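Side-chain contact in tRNA (uracil(54)-C(5))-methyltransferase (Pyrococcus abyssi, PDB 2JJQ), which catalyses the S-adenosyl-L-methionine-dependent formation of 5-methyluridine at position 54 of tRNA: residues Q272-S275 and Y276-V279. Residues are numbered along the deposited sequence; the frame is centred on the assembly and turned at random.
With SAH (S-adenosyl-L-homocysteine), chain B.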
ATOM      1  N   GLN A 272      -5.159   3.958  -1.354  1.00 12.80           N
ATOM      2  CA  GLN A 272      -4.815   2.600  -1.699  1.00 13.78           C
ATOM      3  C   GLN A 272      -3.848   2.624  -2.921  1.00 13.14           C
ATOM      4  O   GLN A 272      -4.094   3.353  -3.901  1.00 14.36           O
ATOM      5  CB  GLN A 272      -6.079   1.818  -2.088  1.00 14.28           C
ATOM      6  CG  GLN A 272      -7.213   1.934  -1.069  1.00 18.47           C
ATOM      7  CD  GLN A 272      -6.891   1.052   0.078  1.00 25.07           C
ATOM      8  OE1 GLN A 272      -6.112   0.105  -0.072  1.00 28.86           O
ATOM      9  NE2 GLN A 272      -7.447   1.357   1.251  1.00 25.53           N
ATOM     10  N   THR A 273      -2.793   1.802  -2.885  1.00 13.50           N
ATOM     11  CA  THR A 273      -1.726   1.901  -3.893  1.00 14.47           C
ATOM     12  C   THR A 273      -2.004   1.163  -5.197  1.00 13.61           C
ATOM     13  O   THR A 273      -1.297   1.385  -6.164  1.00 13.68           O
ATOM     14  CB  THR A 273      -0.395   1.422  -3.350  1.00 16.33           C
ATOM     15  OG1 THR A 273      -0.556   0.087  -2.843  1.00 15.10           O
ATOM     16  CG2 THR A 273       0.043   2.324  -2.186  1.00 18.03           C
ATOM     17  N   ASN A 274      -2.974   0.258  -5.201  1.00 12.15           N
ATOM     18  CA  ASN A 274      -3.299  -0.494  -6.411  1.00 12.57           C
ATOM     19  C   ASN A 274      -4.675  -0.041  -6.876  1.00 12.21           C
ATOM     20  O   ASN A 274      -5.695  -0.450  -6.355  1.00 10.62           O
ATOM     21  CB  ASN A 274      -3.197  -1.995  -6.119  1.00 12.39           C
ATOM     22  CG  ASN A 274      -3.592  -2.863  -7.302  1.00 13.78           C
ATOM     23  OD1 ASN A 274      -4.263  -2.414  -8.250  1.00 12.02           O
ATOM     24  ND2 ASN A 274      -3.253  -4.149  -7.202  1.00 11.67           N
ATOM     25  N   SER A 275      -4.694   0.851  -7.848  1.00 11.36           N
ATOM     26  CA  SER A 275      -5.988   1.462  -8.175  1.00 12.81           C
ATOM     27  C   SER A 275      -6.943   0.411  -8.711  1.00 12.96           C
ATOM     28  O   SER A 275      -8.164   0.511  -8.499  1.00 12.73           O
ATOM     29  CB  SER A 275      -5.823   2.588  -9.201  1.00 13.64           C
ATOM     30  OG  SER A 275      -5.072   3.649  -8.612  1.00 13.10           O
ATOM     31  N   TYR A 276      -6.406  -0.597  -9.410  1.00 12.83           N
ATOM     32  CA  TYR A 276      -7.295  -1.550 -10.131  1.00 13.94           C
ATOM     33  C   TYR A 276      -8.023  -2.421  -9.170  1.00 14.55           C
ATOM     34  O   TYR A 276      -9.250  -2.588  -9.251  1.00 14.03           O
ATOM     35  CB  TYR A 276      -6.488  -2.387 -11.109  1.00 14.18           C
ATOM     36  CG  TYR A 276      -6.059  -1.529 -12.283  1.00 17.63           C
ATOM     37  CD1 TYR A 276      -6.906  -1.343 -13.368  1.00 21.39           C
ATOM     38  CD2 TYR A 276      -4.847  -0.829 -12.258  1.00 18.89           C
ATOM     39  CE1 TYR A 276      -6.536  -0.508 -14.446  1.00 22.57           C
ATOM     40  CE2 TYR A 276      -4.472  -0.010 -13.335  1.00 21.75           C
ATOM     41  CZ  TYR A 276      -5.326   0.148 -14.405  1.00 23.84           C
ATOM     42  OH  TYR A 276      -4.954   0.934 -15.488  1.00 26.31           O
ATOM     43  N   GLN A 277      -7.273  -2.919  -8.197  1.00 14.20           N
ATOM     44  CA  GLN A 277      -7.902  -3.727  -7.130  1.00 13.93           C
ATOM     45  C   GLN A 277      -8.709  -2.870  -6.206  1.00 12.67           C
ATOM     46  O   GLN A 277      -9.621  -3.374  -5.552  1.00 11.87           O
ATOM     47  CB  GLN A 277      -6.890  -4.293  -6.212  1.00 17.34           C
ATOM     48  CG  GLN A 277      -6.489  -5.625  -6.406  1.00 22.46           C
ATOM     49  CD  GLN A 277      -7.551  -6.754  -6.460  1.00 16.63           C
ATOM     50  OE1 GLN A 277      -8.793  -6.606  -6.622  1.00 16.98           O
ATOM     51  NE2 GLN A 277      -6.980  -7.926  -6.454  1.00 14.61           N
ATOM     52  N   ALA A 278      -8.326  -1.596  -6.061  1.00 11.67           N
ATOM     53  CA  ALA A 278      -9.079  -0.713  -5.165  1.00 11.54           C
ATOM     54  C   ALA A 278     -10.534  -0.690  -5.636  1.00 10.74           C
ATOM     55  O   ALA A 278     -11.430  -0.530  -4.831  1.00 10.27           O
ATOM     56  CB  ALA A 278      -8.476   0.672  -5.189  1.00 12.11           C
ATOM     57  N   VAL A 279     -10.746  -0.759  -6.953  1.00 11.20           N
ATOM     58  CA  VAL A 279     -12.107  -0.752  -7.509  1.00 10.09           C
ATOM     59  C   VAL A 279     -12.823  -1.998  -6.953  1.00 11.06           C
ATOM     60  O   VAL A 279     -13.969  -1.905  -6.487  1.00 10.62           O
ATOM     61  CB  VAL A 279     -12.105  -0.728  -9.044  1.00 12.08           C
ATOM     62  CG1 VAL A 279     -13.517  -0.949  -9.589  1.00 13.00           C
ATOM     63  CG2 VAL A 279     -11.529   0.640  -9.533  1.00 10.49           C
TER
HETATM   64  N   SAH B1406      -9.862   2.825   5.264  1.00 21.75           N
HETATM   65  CA  SAH B1406      -8.677   3.710   5.015  1.00 23.85           C
HETATM   66  CB  SAH B1406      -7.382   3.036   5.464  1.00 22.33           C
HETATM   67  CG  SAH B1406      -7.314   2.819   6.959  1.00 22.54           C
HETATM   68  SD  SAH B1406      -5.571   2.695   7.394  1.00 23.82           S
HETATM   69  C   SAH B1406      -8.578   3.947   3.526  1.00 25.26           C
HETATM   70  O   SAH B1406      -7.812   4.783   3.020  1.00 26.29           O
HETATM   71  OXT SAH B1406      -9.264   3.261   2.783  1.00 26.66           O
HETATM   72  C5' SAH B1406      -5.771   2.689   9.159  1.00 19.92           C
HETATM   73  C4' SAH B1406      -6.238   4.073   9.645  1.00 18.67           C
HETATM   74  O4' SAH B1406      -6.248   4.156  11.095  1.00 18.29           O
HETATM   75  C3' SAH B1406      -5.357   5.234   9.187  1.00 19.19           C
HETATM   76  O3' SAH B1406      -6.152   6.119   8.371  1.00 18.55           O
HETATM   77  C2' SAH B1406      -4.871   5.892  10.503  1.00 18.26           C
HETATM   78  O2' SAH B1406      -4.785   7.320  10.489  1.00 15.10           O
HETATM   79  C1' SAH B1406      -5.926   5.501  11.495  1.00 17.31           C
HETATM   80  N9  SAH B1406      -5.528   5.256  12.877  1.00 19.79           N
HETATM   81  C8  SAH B1406      -4.372   4.717  13.332  1.00 18.96           C
HETATM   82  N7  SAH B1406      -4.465   4.549  14.678  1.00 20.01           N
HETATM   83  C5  SAH B1406      -5.686   4.944  15.071  1.00 20.24           C
HETATM   84  C6  SAH B1406      -6.437   5.021  16.342  1.00 21.71           C
HETATM   85  N6  SAH B1406      -5.809   4.614  17.472  1.00 23.21           N
HETATM   86  N1  SAH B1406      -7.719   5.512  16.289  1.00 20.51           N
HETATM   87  C2  SAH B1406      -8.307   5.912  15.140  1.00 22.22           C
HETATM   88  N3  SAH B1406      -7.663   5.877  13.965  1.00 16.59           N
HETATM   89  C4  SAH B1406      -6.397   5.402  13.882  1.00 20.62           C
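Asn274 carries CG trans to its own backbone N (chi1 177°), and this swings the carboxamide back over the start of the helix, onto the amides of Tyr276 and Gln277. Asn274 is the N-cap. Its OD1 accepts from Gln277 N at 3.1 Å in a nearly straight bond (N-H...O 177°), with the donor standing well above the carbonyl plane. Asn274 OD1 also lies 3.0 Å from Tyr276 N, a weak, bent hydrogen bond. One oxygen thus serves two amides of the first turn. The same OD1 lies at the edge of the Tyr276 ring, near its plane.

The nitrogen end of the amide packs on Gln277: Asn274 ND2 is 3.6 Å from Gln277 CG, and the two amide planes are turned 57° apart. ND2 is held by Ser121 OG and Met411 O, which fixes the rotation of the capping group. Backbone bonds then continue the turn, Ala278 N to Asn274 O (2.9 Å) and Val279 N to Ser275 O (3.3 Å).

Gln272 touches Ala278 through CB atoms 4.1 Å apart. The Gln272 chain bends at its second torsion and carries Gln272 NE2 to within 3.0 Å of OXT of S-adenosyl-L-homocysteine, a hydrogen bond to the carboxylate. Gln272 belongs to the S-adenosyl-L-methionine site of the catalytic domain, near Thr303 and Asp360. The cap and the contact with the bound product therefore share one short loop.

Ser275 OG bonds to Glu256 and Asn129. Gln277 OE1 bonds Asn280 ND2. The loop follows strand 261-265 and opens helix 275-288, whose Ala278 and Val279 rest on Leu258 of strand 254-258, while Gln277 NE2 bonds Asp410 O and Val119 O at the end of strand 117-119.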